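PDB 5XU0: membrane-fusion protein from Streptococcus pneumoniae, which probably serves as the extracytoplasmic membrane-fusion component of a MacAB-like efflux pump, forming part of its channel. Local coordinates for residues V3-T8 against M260-K265; T149-N154 against M168-S173; G181-Y186 against Y239-D244; V197-K202 against F256-E261. The protein carries 2 engineered substitutions. One frame throughout, in Å; residues are numbered along the deposited sequence.

In the fold
Contacts 1, 3 and 4 belong to one six-stranded antiparallel barrel, the protein's beta-barrel domain; contact 2 lies in the lipoyl-like (barrel-sandwich hybrid) domain, its centre about 27 to 32 Å from theirs. Contacts 1 and 4 share strand 257-262, pairing its two edges with strands 3-10 and 196-201. Their centres are about 8 Å apart. Contact 3 joins strands 178-183 and 239-246. Its centre is about 10 Å from that of contact 1, which it touches through Y241 and L183. Along the chain, contacts 2 and 3 are nested inside contact 1, while contacts 3 and 4 interlace. The first and last strands close the barrel; the lipoyl-like domain and long helices are inserted between strands 3-10 and 178-183.

Contact 1. Residues V3-T8 against M260-K265; sequences VLLSGT and MEVKSK. Engineered in segment 260-265: M260 (natural residue Ile).
L5, V262 and M260 form the closely packed side of this antiparallel pairing, which joins strands 3-10 and 257-262, the first and last of the barrel. L5 and V262 meet methyl to methyl, CD1 of L5 lying 3.8 Å from CG2 of V262, with the two side chains slanting across each other. M260 is an engineered selenomethionine where the natural sequence has Ile; its chain bends at chi3 (-57°), and CE ends 4.2 Å from CB of L5. V3 adds a looser touch, its CB 4.3 Å from CB of V262. Y241, from strand 239-246, packs on both L5 and M260, and L191 covers V3 and V262.

The backbones bond in two pairs. M260 N donates to L5 O at 3.0 Å and L5 N returns a bond to M260 O at 3.1 Å, the second donor standing 40° out of the carbonyl plane; V3 and V262 also exchange two bonds. Between them, L4 and E261 face each other without hydrogen bonds, and L4 CA lies against M260 O (3.1 Å).

The opposite face is solvent-exposed. L4 rests its CB on M260 O at 3.3 Å, while E261 extends its chain to give OE2 a hydrogen bond with S2 OG. Main-chain bonding thus closes the barrel, with L5, M260 and V262 turned to the interior, and L4 and the E261 carboxylate outward.

Contact 2. Residues T149-N154 against M168-S173; sequences TVVEVN and MVHIVS
H170 and V151 bury the most surface here, and they meet in a CH-pi contact: CG2 of V151 stands over one face of the imidazole, 3.8 Å from the ring centroid and offset toward the rim near ND1. A chi1 of -175° puts CG of H170 anti to the backbone N. Its NE2 is hydrogen-bonded to E14 OE1, the ring stacks on Y16, and Y219 of a second subunit meets it edge-to-face and also packs on V151. The other methyl of V151, CG1, reaches CG1 of V172 at 3.4 Å.

Both V151 N and E152 N donate to H170 O, at 2.6 and 3.0 Å, making a classic beta bulge between strands 148-153 and 167-172 of the lipoyl-like domain. The extra residue shifts the register by one, from V150 opposite I171 to E152 opposite H170. E152 O accepts the N-H of H170 in return; the E152 carboxylate, its OE2 4.5 Å from H170 ND1, is near the ring without touching it.

M168, a selenomethionine, buries its share at the far end: its O takes a weak bond from N154 N, and its CG lies 3.3 Å from N154 O. M168 and V169 together face V17 on strand 14-18 in a second classic bulge.

Contact 3. Residues G181-Y186 against Y239-D244; sequences GELSEY and YPYTID
Y241 lays its ring against the main chain of G181, whose N stands 3.2 Å above the ring plane, displaced toward the rim at CE1. A chi1 of 81° sets CG of Y241 between the backbone N and the carbonyl carbon, 4.1 Å from G181 O. The side chains of L183 and Y241 cross at about a right angle, CD2 of L183 lying 3.4 Å from Y241 CD1.

Main-chain groups pair as in an antiparallel sheet. G181 N donates to Y241 O at 3.0 Å, Y241 N to G181 O at 2.9 Å, and Y239 N to L183 O at 2.9 Å, on a lone pair in the carbonyl plane. The fourth bond, L183 N to Y239 O, is weak. P240 sits opposite E182 in a non-hydrogen-bonded pair, so its lack of an N-H costs this pairing nothing.

Side-chain polar ends find partners elsewhere. Y241 OH probably hydrogen-bonds S6 O on strand 3-10. S184 is the N-cap of helix 185-190, with OG bonded to N187 N. E185, whose CG lies 3.9 Å from CE2 of Y239, has OE2 bonded to S237 N of its own chain and to S257 OG of a neighbouring subunit; Y239 OH bonds Q254 O of that same subunit. The chemistry implies a double role: the backbone pairing, and probably Y241, knit the barrel, while E185 and Y239 carry polar bonds across the subunit interface.

Contact 4. Residues V197-K202 against F256-E261; sequences VSFTSK and FSVNME. Engineered in segment 256-261: M260 (natural residue Ile).
S198 and E261, and T200 and N259, form two hydrogen-bonded pairs with F199 and M260 between them, as strands 196-201 and 257-262 run antiparallel, their axes 4.6 Å apart at 154°. Three of the four bonds are nearly straight, among them E261 N to S198 O at 2.8 Å; T200 N to N259 O, at 3.0 Å, is a little more bent.

On the buried face, F199 carries the packing. Its chi1 of 63° sets CG between the backbone N and the carbonyl carbon; the ring's end leads away from strand 257-262, while CD2 of F199 keeps 3.4 Å from V258 CG1. The engineered selenomethionine M260 approaches the same ring obliquely in a Met-aromatic contact, SE 5.0 Å from the ring centroid, while its CG lies 3.8 Å from F199 CB. V197 joins more loosely, CG1 to M260 CB at 4.2 Å.

This face lines the interior of the six-stranded barrel: the ring of W209, turned only about 15° from that of F199, meets it from strand 207-216, and from strand 239-246 V245 packs on F199 and I243 on V197.

The other face bears S198, T200, N259 and E261 and is more open to solvent. Farther along, S201 OG lies 3.5 Å from S257 O. A second subunit arrives at this end: S257 N donates to its E185 OE1, F256 packs on that same E185, and K202 packs on its Y186.

Contact 1. Residues V3-T8 against M260-K265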
loop_
_atom_site.group_PDB
_atom_site.type_symbol
_atom_site.label_atom_id
_atom_site.label_comp_id
_atom_site.label_asym_id
_atom_site.label_seq_id
_atom_site.Cartn_x
_atom_site.Cartn_y
_atom_site.Cartn_z
ATOM N N VAL B 3 12.361 -33.649 35.635
ATOM C CA VAL B 3 11.286 -32.883 35.011
ATOM C C VAL B 3 11.201 -33.285 33.544
ATOM O O VAL B 3 12.220 -33.323 32.848
ATOM C CB VAL B 3 11.518 -31.364 35.141
ATOM C CG1 VAL B 3 10.715 -30.609 34.094
ATOM C CG2 VAL B 3 11.174 -30.880 36.545
ATOM N N LEU B 4 9.994 -33.589 33.073
ATOM C CA LEU B 4 9.788 -33.989 31.689
ATOM C C LEU B 4 9.118 -32.879 30.901
ATOM O O LEU B 4 8.224 -32.191 31.405
ATOM C CB LEU B 4 8.944 -35.256 31.573
ATOM C CG LEU B 4 9.478 -36.447 32.343
ATOM C CD1 LEU B 4 8.625 -36.562 33.551
ATOM C CD2 LEU B 4 9.427 -37.712 31.505
ATOM N N LEU B 5 9.552 -32.732 29.654
ATOM C CA LEU B 5 9.062 -31.700 28.760
ATOM C C LEU B 5 8.904 -32.293 27.370
ATOM O O LEU B 5 9.589 -33.252 27.006
ATOM C CB LEU B 5 10.020 -30.504 28.722
ATOM C CG LEU B 5 10.327 -29.894 30.091
ATOM C CD1 LEU B 5 11.532 -28.972 30.043
ATOM C CD2 LEU B 5 9.098 -29.173 30.626
ATOM N N SER B 6 7.980 -31.727 26.604
ATOM C CA SER B 6 7.872 -32.019 25.186
ATOM C C SER B 6 8.559 -30.915 24.391
ATOM O O SER B 6 8.864 -29.840 24.913
ATOM C CB SER B 6 6.407 -32.151 24.762
ATOM O OG SER B 6 5.953 -33.484 24.924
ATOM N N GLY B 7 8.814 -31.197 23.123
ATOM C CA GLY B 7 9.459 -30.220 22.267
ATOM C C GLY B 7 9.622 -30.786 20.876
ATOM O O GLY B 7 9.445 -31.986 20.641
ATOM N N THR B 8 9.963 -29.898 19.948
ATOM C CA THR B 8 10.174 -30.293 18.565
ATOM C C THR B 8 11.600 -29.975 18.141
ATOM O O THR B 8 12.229 -29.032 18.643
ATOM C CB THR B 8 9.180 -29.606 17.622
ATOM O OG1 THR B 8 9.266 -28.186 17.779
ATOM C CG2 THR B 8 7.763 -30.057 17.928
HETATM N N MSE B 260 11.327 -35.641 26.633
HETATM C CA MSE B 260 12.568 -35.291 27.320
HETATM C C MSE B 260 12.510 -35.403 28.837
HETATM O O MSE B 260 11.459 -35.218 29.442
HETATM C CB MSE B 260 12.973 -33.867 26.948
HETATM C CG MSE B 260 12.428 -33.393 25.616
HETATM SE SE MSE B 260 13.559 -32.026 24.859
HETATM C CE MSE B 260 13.492 -30.775 26.351
ATOM N N GLU B 261 13.662 -35.689 29.441
ATOM C CA GLU B 261 13.822 -35.730 30.888
ATOM C C GLU B 261 14.958 -34.793 31.271
ATOM O O GLU B 261 16.085 -34.959 30.794
ATOM C CB GLU B 261 14.112 -37.153 31.366
ATOM C CG GLU B 261 13.966 -37.347 32.862
ATOM C CD GLU B 261 14.225 -38.776 33.285
ATOM O OE1 GLU B 261 14.177 -39.671 32.413
ATOM O OE2 GLU B 261 14.474 -39.005 34.487
ATOM N N VAL B 262 14.665 -33.808 32.117
ATOM C CA VAL B 262 15.673 -32.867 32.594
ATOM C C VAL B 262 16.204 -33.368 33.926
ATOM O O VAL B 262 15.452 -33.488 34.901
ATOM C CB VAL B 262 15.117 -31.445 32.735
ATOM C CG1 VAL B 262 16.248 -30.507 33.133
ATOM C CG2 VAL B 262 14.462 -31.005 31.445
ATOM N N LYS B 263 17.502 -33.638 33.973
ATOM C CA LYS B 263 18.117 -34.197 35.167
ATOM C C LYS B 263 18.157 -33.169 36.292
ATOM O O LYS B 263 18.587 -32.029 36.089
ATOM C CB LYS B 263 19.531 -34.679 34.848
ATOM C CG LYS B 263 20.215 -35.390 35.993
ATOM C CD LYS B 263 19.362 -36.522 36.547
ATOM C CE LYS B 263 20.182 -37.376 37.498
ATOM N NZ LYS B 263 19.338 -38.192 38.408
ATOM N N SER B 264 17.712 -33.579 37.480
ATOM C CA SER B 264 17.862 -32.756 38.669
ATOM C C SER B 264 19.342 -32.621 39.026
ATOM O O SER B 264 20.218 -33.242 38.418
ATOM C CB SER B 264 17.078 -33.354 39.837
ATOM O OG SER B 264 17.114 -34.771 39.805
ATOM N N LYS B 265 19.623 -31.789 40.023
ATOM C CA LYS B 265 20.994 -31.531 40.438
ATOM C C LYS B 265 21.148 -31.880 41.912
ATOM O O LYS B 265 20.363 -31.421 42.751
ATOM C CB LYS B 265 21.381 -30.068 40.148
ATOM C CG LYS B 265 22.799 -29.549 40.542
ATOM C CD LYS B 265 23.908 -30.585 40.812
ATOM C CE LYS B 265 24.140 -31.606 39.705
ATOM N NZ LYS B 265 25.107 -32.646 40.171
#

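Contact 2. Residues T149-N154 against M168-S173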
loop_
_atom_site.group_PDB
_atom_site.type_symbol
_atom_site.label_atom_id
_atom_site.label_comp_id
_atom_site.label_asym_id
_atom_site.label_seq_id
_atom_site.Cartn_x
_atom_site.Cartn_y
_atom_site.Cartn_z
ATOM N N THR B 149 21.462 -25.614 4.080
ATOM C CA THR B 149 20.846 -26.330 2.974
ATOM C C THR B 149 19.605 -25.569 2.533
ATOM O O THR B 149 18.784 -25.175 3.369
ATOM C CB THR B 149 20.472 -27.762 3.382
ATOM O OG1 THR B 149 21.633 -28.432 3.887
ATOM C CG2 THR B 149 19.920 -28.541 2.190
ATOM N N VAL B 150 19.477 -25.342 1.226
ATOM C CA VAL B 150 18.356 -24.571 0.705
ATOM C C VAL B 150 17.121 -25.468 0.671
ATOM O O VAL B 150 17.153 -26.581 0.131
ATOM C CB VAL B 150 18.694 -23.976 -0.677
ATOM C CG1 VAL B 150 20.108 -23.417 -0.683
ATOM C CG2 VAL B 150 18.532 -24.967 -1.806
ATOM N N VAL B 151 16.048 -25.008 1.312
ATOM C CA VAL B 151 14.840 -25.819 1.433
ATOM C C VAL B 151 13.708 -25.339 0.549
ATOM O O VAL B 151 12.687 -26.045 0.453
ATOM C CB VAL B 151 14.359 -25.915 2.895
ATOM C CG1 VAL B 151 15.421 -26.557 3.753
ATOM C CG2 VAL B 151 13.960 -24.537 3.433
ATOM N N GLU B 152 13.826 -24.171 -0.076
ATOM C CA GLU B 152 12.769 -23.763 -0.993
ATOM C C GLU B 152 13.289 -22.702 -1.948
ATOM O O GLU B 152 13.956 -21.758 -1.518
ATOM C CB GLU B 152 11.549 -23.248 -0.215
ATOM C CG GLU B 152 10.462 -22.663 -1.081
ATOM C CD GLU B 152 9.438 -21.905 -0.271
ATOM O OE1 GLU B 152 8.327 -21.661 -0.784
ATOM O OE2 GLU B 152 9.739 -21.568 0.894
ATOM N N VAL B 153 13.001 -22.873 -3.241
ATOM C CA VAL B 153 13.279 -21.860 -4.250
ATOM C C VAL B 153 11.985 -21.580 -5.003
ATOM O O VAL B 153 11.157 -22.479 -5.183
ATOM C CB VAL B 153 14.411 -22.292 -5.210
ATOM C CG1 VAL B 153 15.590 -22.874 -4.444
ATOM C CG2 VAL B 153 13.908 -23.283 -6.253
ATOM N N ASN B 154 11.805 -20.330 -5.430
ATOM C CA ASN B 154 10.550 -19.915 -6.058
ATOM C C ASN B 154 10.841 -18.725 -6.964
ATOM O O ASN B 154 11.107 -17.623 -6.473
ATOM C CB ASN B 154 9.515 -19.563 -4.996
ATOM C CG ASN B 154 8.159 -19.209 -5.585
ATOM O OD1 ASN B 154 7.955 -19.261 -6.800
ATOM N ND2 ASN B 154 7.219 -18.854 -4.718
HETATM N N MSE B 168 11.493 -15.893 -1.840
HETATM C CA MSE B 168 12.094 -16.386 -3.067
HETATM C C MSE B 168 13.050 -17.538 -2.803
HETATM O O MSE B 168 13.072 -18.503 -3.567
HETATM C CB MSE B 168 12.808 -15.265 -3.811
HETATM C CG MSE B 168 12.044 -14.767 -5.025
HETATM SE SE MSE B 168 13.223 -13.950 -6.325
HETATM C CE MSE B 168 14.063 -12.673 -5.135
ATOM N N VAL B 169 13.840 -17.465 -1.730
ATOM C CA VAL B 169 14.716 -18.584 -1.386
ATOM C C VAL B 169 14.774 -18.733 0.126
ATOM O O VAL B 169 14.967 -17.751 0.847
ATOM C CB VAL B 169 16.130 -18.422 -1.983
ATOM C CG1 VAL B 169 17.123 -19.345 -1.304
ATOM C CG2 VAL B 169 16.104 -18.713 -3.458
ATOM N N HIS B 170 14.612 -19.967 0.602
ATOM C CA HIS B 170 14.670 -20.299 2.017
ATOM C C HIS B 170 15.716 -21.379 2.230
ATOM O O HIS B 170 15.640 -22.452 1.612
ATOM C CB HIS B 170 13.309 -20.770 2.532
ATOM C CG HIS B 170 13.273 -21.013 4.008
ATOM N ND1 HIS B 170 12.269 -21.734 4.618
ATOM C CD2 HIS B 170 14.115 -20.628 4.995
ATOM C CE1 HIS B 170 12.496 -21.783 5.918
ATOM N NE2 HIS B 170 13.610 -21.121 6.173
ATOM N N ILE B 171 16.685 -21.083 3.100
ATOM C CA ILE B 171 17.802 -21.972 3.396
ATOM C C ILE B 171 17.905 -22.099 4.909
ATOM O O ILE B 171 17.548 -21.178 5.649
ATOM C CB ILE B 171 19.134 -21.453 2.791
ATOM C CG1 ILE B 171 19.691 -20.266 3.580
ATOM C CG2 ILE B 171 18.947 -21.044 1.345
ATOM C CD1 ILE B 171 20.512 -20.679 4.786
ATOM N N VAL B 172 18.396 -23.246 5.374
ATOM C CA VAL B 172 18.485 -23.480 6.812
ATOM C C VAL B 172 19.554 -24.530 7.087
ATOM O O VAL B 172 19.659 -25.532 6.374
ATOM C CB VAL B 172 17.115 -23.890 7.397
ATOM C CG1 VAL B 172 16.495 -24.990 6.581
ATOM C CG2 VAL B 172 17.261 -24.326 8.816
ATOM N N SER B 173 20.350 -24.286 8.128
ATOM C CA SER B 173 21.427 -25.194 8.497
ATOM C C SER B 173 20.869 -26.460 9.129
ATOM O O SER B 173 20.109 -26.399 10.102
ATOM C CB SER B 173 22.388 -24.508 9.467
ATOM O OG SER B 173 23.412 -25.395 9.893
#

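Contact 3. Residues G181-Y186 against Y239-D244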
loop_
_atom_site.group_PDB
_atom_site.type_symbol
_atom_site.label_atom_id
_atom_site.label_comp_id
_atom_site.label_asym_id
_atom_site.label_seq_id
_atom_site.Cartn_x
_atom_site.Cartn_y
_atom_site.Cartn_z
ATOM N N GLY B 181 10.319 -25.679 22.883
ATOM C CA GLY B 181 8.921 -25.789 23.244
ATOM C C GLY B 181 8.568 -24.720 24.255
ATOM O O GLY B 181 9.192 -23.659 24.294
ATOM N N GLU B 182 7.572 -25.008 25.092
ATOM C CA GLU B 182 7.169 -24.085 26.145
ATOM C C GLU B 182 7.091 -24.807 27.486
ATOM O O GLU B 182 7.079 -26.038 27.564
ATOM C CB GLU B 182 5.822 -23.419 25.835
ATOM C CG GLU B 182 5.838 -22.477 24.651
ATOM C CD GLU B 182 4.461 -21.915 24.360
ATOM O OE1 GLU B 182 3.483 -22.410 24.961
ATOM O OE2 GLU B 182 4.353 -20.981 23.537
ATOM N N LEU B 183 7.014 -24.000 28.544
ATOM C CA LEU B 183 7.048 -24.424 29.937
ATOM C C LEU B 183 5.901 -23.797 30.714
ATOM O O LEU B 183 5.550 -22.631 30.492
ATOM C CB LEU B 183 8.379 -24.035 30.608
ATOM C CG LEU B 183 9.687 -24.429 29.936
ATOM C CD1 LEU B 183 10.859 -24.069 30.847
ATOM C CD2 LEU B 183 9.672 -25.924 29.635
ATOM N N SER B 184 5.331 -24.581 31.629
ATOM C CA SER B 184 4.330 -24.068 32.548
ATOM C C SER B 184 4.941 -23.027 33.482
ATOM O O SER B 184 6.163 -22.888 33.593
ATOM C CB SER B 184 3.734 -25.203 33.379
ATOM O OG SER B 184 4.683 -25.706 34.311
ATOM N N GLU B 185 4.064 -22.290 34.167
ATOM C CA GLU B 185 4.523 -21.452 35.270
ATOM C C GLU B 185 5.213 -22.297 36.334
ATOM O O GLU B 185 6.167 -21.844 36.979
ATOM C CB GLU B 185 3.347 -20.676 35.868
ATOM C CG GLU B 185 2.512 -19.927 34.841
ATOM C CD GLU B 185 1.408 -19.093 35.468
ATOM O OE1 GLU B 185 1.478 -18.825 36.687
ATOM O OE2 GLU B 185 0.470 -18.702 34.739
ATOM N N TYR B 186 4.752 -23.538 36.516
ATOM C CA TYR B 186 5.382 -24.445 37.468
ATOM C C TYR B 186 6.812 -24.770 37.055
ATOM O O TYR B 186 7.736 -24.705 37.874
ATOM C CB TYR B 186 4.563 -25.732 37.589
ATOM C CG TYR B 186 3.219 -25.571 38.265
ATOM C CD1 TYR B 186 3.124 -25.076 39.558
ATOM C CD2 TYR B 186 2.045 -25.927 37.613
ATOM C CE1 TYR B 186 1.899 -24.931 40.181
ATOM C CE2 TYR B 186 0.815 -25.787 38.227
ATOM C CZ TYR B 186 0.749 -25.289 39.512
ATOM O OH TYR B 186 -0.473 -25.147 40.127
ATOM N N TYR B 239 5.986 -20.284 28.800
ATOM C CA TYR B 239 7.244 -19.597 28.532
ATOM C C TYR B 239 8.122 -20.433 27.617
ATOM O O TYR B 239 8.387 -21.598 27.932
ATOM C CB TYR B 239 7.988 -19.319 29.841
ATOM C CG TYR B 239 7.153 -18.618 30.883
ATOM C CD1 TYR B 239 7.202 -17.239 31.021
ATOM C CD2 TYR B 239 6.316 -19.334 31.729
ATOM C CE1 TYR B 239 6.441 -16.593 31.970
ATOM C CE2 TYR B 239 5.548 -18.694 32.680
ATOM C CZ TYR B 239 5.616 -17.324 32.798
ATOM O OH TYR B 239 4.855 -16.680 33.746
ATOM N N PRO B 240 8.619 -19.891 26.509
ATOM C CA PRO B 240 9.404 -20.714 25.580
ATOM C C PRO B 240 10.782 -21.065 26.128
ATOM O O PRO B 240 11.436 -20.259 26.794
ATOM C CB PRO B 240 9.513 -19.827 24.334
ATOM C CG PRO B 240 9.405 -18.440 24.854
ATOM C CD PRO B 240 8.485 -18.498 26.044
ATOM N N TYR B 241 11.214 -22.294 25.840
ATOM C CA TYR B 241 12.544 -22.790 26.170
ATOM C C TYR B 241 13.163 -23.400 24.921
ATOM O O TYR B 241 12.456 -23.919 24.041
ATOM C CB TYR B 241 12.514 -23.864 27.266
ATOM C CG TYR B 241 12.168 -25.220 26.701
ATOM C CD1 TYR B 241 10.852 -25.562 26.474
ATOM C CD2 TYR B 241 13.149 -26.148 26.370
ATOM C CE1 TYR B 241 10.507 -26.779 25.945
ATOM C CE2 TYR B 241 12.810 -27.377 25.827
ATOM C CZ TYR B 241 11.482 -27.686 25.616
ATOM O OH TYR B 241 11.118 -28.902 25.089
ATOM N N THR B 242 14.495 -23.356 24.855
ATOM C CA THR B 242 15.232 -24.001 23.776
ATOM C C THR B 242 16.466 -24.668 24.370
ATOM O O THR B 242 17.170 -24.064 25.193
ATOM C CB THR B 242 15.698 -23.008 22.680
ATOM O OG1 THR B 242 16.783 -22.235 23.195
ATOM C CG2 THR B 242 14.622 -22.020 22.295
ATOM N N ILE B 243 16.726 -25.910 23.950
ATOM C CA ILE B 243 17.942 -26.611 24.345
ATOM C C ILE B 243 18.726 -26.989 23.093
ATOM O O ILE B 243 18.158 -27.283 22.029
ATOM C CB ILE B 243 17.668 -27.866 25.215
ATOM C CG1 ILE B 243 17.375 -29.086 24.343
ATOM C CG2 ILE B 243 16.534 -27.631 26.195
ATOM C CD1 ILE B 243 16.952 -30.313 25.112
ATOM N N ASP B 244 20.054 -26.967 23.237
ATOM C CA ASP B 244 20.992 -27.329 22.181
ATOM C C ASP B 244 21.363 -28.798 22.334
ATOM O O ASP B 244 21.811 -29.220 23.408
ATOM C CB ASP B 244 22.252 -26.463 22.246
ATOM C CG ASP B 244 21.944 -24.982 22.329
ATOM O OD1 ASP B 244 22.630 -24.183 21.653
ATOM O OD2 ASP B 244 21.008 -24.617 23.065
#

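Contact 4. Residues V197-K202 against F256-E261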
loop_
_atom_site.group_PDB
_atom_site.type_symbol
_atom_site.label_atom_id
_atom_site.label_comp_id
_atom_site.label_asym_id
_atom_site.label_seq_id
_atom_site.Cartn_x
_atom_site.Cartn_y
_atom_site.Cartn_z
ATOM N N VAL B 197 20.054 -32.756 29.814
ATOM C CA VAL B 197 18.770 -33.252 29.335
ATOM C C VAL B 197 19.001 -34.491 28.481
ATOM O O VAL B 197 19.943 -34.541 27.684
ATOM C CB VAL B 197 18.018 -32.169 28.527
ATOM C CG1 VAL B 197 16.941 -32.793 27.648
ATOM C CG2 VAL B 197 17.420 -31.116 29.451
ATOM N N SER B 198 18.143 -35.492 28.653
ATOM C CA SER B 198 18.063 -36.637 27.761
ATOM C C SER B 198 16.722 -36.614 27.038
ATOM O O SER B 198 15.724 -36.126 27.578
ATOM C CB SER B 198 18.218 -37.948 28.534
ATOM O OG SER B 198 17.788 -39.049 27.752
ATOM N N PHE B 199 16.696 -37.133 25.811
ATOM C CA PHE B 199 15.435 -37.178 25.078
ATOM C C PHE B 199 15.481 -38.262 24.009
ATOM O O PHE B 199 16.554 -38.687 23.570
ATOM C CB PHE B 199 15.079 -35.813 24.468
ATOM C CG PHE B 199 16.053 -35.316 23.429
ATOM C CD1 PHE B 199 17.117 -34.502 23.786
ATOM C CD2 PHE B 199 15.881 -35.633 22.090
ATOM C CE1 PHE B 199 18.001 -34.032 22.830
ATOM C CE2 PHE B 199 16.763 -35.168 21.131
ATOM C CZ PHE B 199 17.823 -34.364 21.501
ATOM N N THR B 200 14.288 -38.696 23.599
ATOM C CA THR B 200 14.102 -39.806 22.673
ATOM C C THR B 200 12.990 -39.459 21.693
ATOM O O THR B 200 12.258 -38.481 21.873
ATOM C CB THR B 200 13.759 -41.104 23.415
ATOM O OG1 THR B 200 13.258 -42.071 22.482
ATOM C CG2 THR B 200 12.699 -40.839 24.483
ATOM N N SER B 201 12.852 -40.281 20.652
ATOM C CA SER B 201 11.862 -40.045 19.609
ATOM C C SER B 201 11.123 -41.335 19.283
ATOM O O SER B 201 11.750 -42.369 19.019
ATOM C CB SER B 201 12.508 -39.483 18.341
ATOM O OG SER B 201 11.554 -39.415 17.294
ATOM N N LYS B 202 9.792 -41.251 19.244
ATOM C CA LYS B 202 8.921 -42.416 19.123
ATOM C C LYS B 202 9.063 -43.138 17.789
ATOM O O LYS B 202 8.393 -44.147 17.557
ATOM C CB LYS B 202 7.463 -41.991 19.342
ATOM C CG LYS B 202 6.923 -42.370 20.710
ATOM C CD LYS B 202 5.498 -41.867 20.896
ATOM C CE LYS B 202 4.511 -42.641 20.032
ATOM N NZ LYS B 202 3.703 -43.597 20.838
ATOM N N PHE B 256 10.935 -33.486 14.251
ATOM C CA PHE B 256 10.616 -34.690 15.009
ATOM C C PHE B 256 10.021 -34.337 16.368
ATOM O O PHE B 256 10.550 -33.485 17.089
ATOM C CB PHE B 256 11.871 -35.542 15.198
ATOM C CG PHE B 256 12.139 -36.495 14.069
ATOM C CD1 PHE B 256 11.169 -36.753 13.114
ATOM C CD2 PHE B 256 13.359 -37.145 13.970
ATOM C CE1 PHE B 256 11.415 -37.633 12.076
ATOM C CE2 PHE B 256 13.611 -38.027 12.936
ATOM C CZ PHE B 256 12.637 -38.271 11.988
ATOM N N SER B 257 8.916 -34.992 16.715
ATOM C CA SER B 257 8.392 -34.875 18.067
ATOM C C SER B 257 9.289 -35.648 19.026
ATOM O O SER B 257 9.813 -36.714 18.692
ATOM C CB SER B 257 6.958 -35.390 18.138
ATOM O OG SER B 257 6.227 -34.680 19.124
ATOM N N VAL B 258 9.466 -35.105 20.226
ATOM C CA VAL B 258 10.533 -35.538 21.121
ATOM C C VAL B 258 10.029 -35.475 22.558
ATOM O O VAL B 258 9.294 -34.555 22.932
ATOM C CB VAL B 258 11.796 -34.672 20.904
ATOM C CG1 VAL B 258 12.629 -34.580 22.165
ATOM C CG2 VAL B 258 12.625 -35.226 19.752
ATOM N N ASN B 259 10.418 -36.466 23.360
ATOM C CA ASN B 259 10.059 -36.540 24.771
ATOM C C ASN B 259 11.328 -36.486 25.605
ATOM O O ASN B 259 12.293 -37.201 25.317
ATOM C CB ASN B 259 9.271 -37.813 25.064
ATOM C CG ASN B 259 8.090 -37.983 24.135
ATOM O OD1 ASN B 259 7.056 -37.333 24.301
ATOM N ND2 ASN B 259 8.243 -38.847 23.135
HETATM N N MSE B 260 11.327 -35.641 26.633
HETATM C CA MSE B 260 12.568 -35.291 27.320
HETATM C C MSE B 260 12.510 -35.403 28.837
HETATM O O MSE B 260 11.459 -35.218 29.442
HETATM C CB MSE B 260 12.973 -33.867 26.948
HETATM C CG MSE B 260 12.428 -33.393 25.616
HETATM SE SE MSE B 260 13.559 -32.026 24.859
HETATM C CE MSE B 260 13.492 -30.775 26.351
ATOM N N GLU B 261 13.662 -35.689 29.441
ATOM C CA GLU B 261 13.822 -35.730 30.888
ATOM C C GLU B 261 14.958 -34.793 31.271
ATOM O O GLU B 261 16.085 -34.959 30.794
ATOM C CB GLU B 261 14.112 -37.153 31.366
ATOM C CG GLU B 261 13.966 -37.347 32.862
ATOM C CD GLU B 261 14.225 -38.776 33.285
ATOM O OE1 GLU B 261 14.177 -39.671 32.413
ATOM O OE2 GLU B 261 14.474 -39.005 34.487
#